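Local coordinates for protein response regulator (Colwellia psychrerythraea, PDB 3EQZ) that is a response regulator whose CheY-like receiver domain belongs to a family that generally relays signals, at residues 21-24 with 25-29. Residues are numbered along the deposited sequence; the frame is centred on the assembly and turned at random.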
loop_
_atom_site.group_PDB
_atom_site.type_symbol
_atom_site.label_atom_id
_atom_site.label_comp_id
_atom_site.label_asym_id
_atom_site.label_seq_id
_atom_site.Cartn_x
_atom_site.Cartn_y
_atom_site.Cartn_z
ATOM N N THR B 21 5.852 6.261 30.642
ATOM C CA THR B 21 4.942 6.795 31.637
ATOM C C THR B 21 3.491 6.355 31.390
ATOM O O THR B 21 2.718 6.228 32.329
ATOM C CB THR B 21 5.044 8.331 31.757
ATOM O OG1 THR B 21 4.640 8.941 30.522
ATOM C CG2 THR B 21 6.484 8.766 32.098
ATOM N N ILE B 22 3.132 6.070 30.146
ATOM C CA ILE B 22 1.802 5.590 29.848
ATOM C C ILE B 22 1.642 4.114 30.212
ATOM O O ILE B 22 0.599 3.695 30.661
ATOM C CB ILE B 22 1.447 5.822 28.336
ATOM C CG1 ILE B 22 1.157 7.290 28.098
ATOM C CG2 ILE B 22 0.202 5.007 27.923
ATOM C CD1 ILE B 22 1.457 7.726 26.695
ATOM N N VAL B 23 2.691 3.315 30.029
ATOM C CA VAL B 23 2.590 1.884 30.281
ATOM C C VAL B 23 2.705 1.521 31.762
ATOM O O VAL B 23 2.103 0.545 32.237
ATOM C CB VAL B 23 3.707 1.084 29.504
ATOM C CG1 VAL B 23 3.734 -0.375 29.956
ATOM C CG2 VAL B 23 3.549 1.206 27.950
ATOM N N GLU B 24 3.534 2.244 32.487
ATOM C CA GLU B 24 3.886 1.727 33.794
ATOM C C GLU B 24 2.696 1.636 34.772
ATOM O O GLU B 24 2.613 0.703 35.552
ATOM C CB GLU B 24 5.013 2.558 34.407
ATOM C CG GLU B 24 5.701 1.845 35.560
ATOM C CD GLU B 24 7.087 2.447 35.884
ATOM O OE1 GLU B 24 7.362 3.577 35.423
ATOM O OE2 GLU B 24 7.897 1.785 36.577
ATOM N N PRO B 25 1.763 2.611 34.744
ATOM C CA PRO B 25 0.635 2.439 35.685
ATOM C C PRO B 25 -0.193 1.214 35.365
ATOM O O PRO B 25 -0.962 0.743 36.213
ATOM C CB PRO B 25 -0.214 3.717 35.456
ATOM C CG PRO B 25 0.806 4.765 35.105
ATOM C CD PRO B 25 1.788 3.966 34.167
ATOM N N ILE B 26 -0.058 0.684 34.155
ATOM C CA ILE B 26 -0.908 -0.416 33.743
ATOM C C ILE B 26 -0.147 -1.737 33.794
ATOM O O ILE B 26 -0.672 -2.726 34.278
ATOM C CB ILE B 26 -1.501 -0.184 32.294
ATOM C CG1 ILE B 26 -2.256 1.158 32.265
ATOM C CG2 ILE B 26 -2.371 -1.371 31.898
ATOM C CD1 ILE B 26 -2.571 1.772 30.903
ATOM N N PHE B 27 1.076 -1.764 33.255
ATOM C CA PHE B 27 1.898 -2.969 33.311
ATOM C C PHE B 27 3.162 -2.577 34.048
ATOM O O PHE B 27 4.063 -1.985 33.458
ATOM C CB PHE B 27 2.316 -3.454 31.894
ATOM C CG PHE B 27 1.204 -4.054 31.078
ATOM C CD1 PHE B 27 1.025 -5.426 31.026
ATOM C CD2 PHE B 27 0.337 -3.235 30.352
ATOM C CE1 PHE B 27 -0.016 -5.996 30.269
ATOM C CE2 PHE B 27 -0.706 -3.803 29.576
ATOM C CZ PHE B 27 -0.889 -5.185 29.539
ATOM N N GLY B 28 3.265 -2.913 35.323
ATOM C CA GLY B 28 4.356 -2.393 36.118
ATOM C C GLY B 28 5.710 -2.901 35.687
ATOM O O GLY B 28 6.692 -2.212 35.880
ATOM N N ASN B 29 5.766 -4.102 35.105
ATOM C CA ASN B 29 7.028 -4.724 34.666
ATOM C C ASN B 29 7.452 -4.258 33.275
ATOM O O ASN B 29 7.474 -5.036 32.323
ATOM C CB ASN B 29 6.907 -6.266 34.662
ATOM C CG ASN B 29 6.610 -6.825 36.052
ATOM O OD1 ASN B 29 7.128 -6.305 37.074
ATOM N ND2 ASN B 29 5.760 -7.865 36.115
#
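V23 lays its CG1 methyl beside F27 CB at 3.9 Å, a local apolar contact where helix 13-23 gives way to the loop leading to strand 30-33 in the CheY-like (βα)5 receiver fold. The trans chi1 of V23 (171°) holds CG1 next to the residue's own C=O, the group that the returning chain binds, which brings the methyl near F27. The two side chains meet at a slant, and both are buried: V23 and F27 each touch V6 of strand 6-9, while V23 also meets L119 of helix 112-124.

The turn itself closes on V23 O, which accepts two backbone bonds. F27 N lies 2.7 Å from V23 O, and the bond is nearly straight (172° at the hydrogen), spanning four residues as in a helix; I26 N, 2.9 Å from V23 O, approaches above the carbonyl plane at a more bent 144°. P25 has no N-H to give, and its ring instead sets CD 3.1 Å from T21 O, the carbonyl to which a helical residue 25 would donate. I26 reaches back toward the helix end, its CD1 lying 3.7 Å from I22 O, and its side chain also packs on T120 of helix 112-124. Past F27, the chain leaves the turn with a CA-H...O contact in which G28 CA sits 3.6 Å from E24 O.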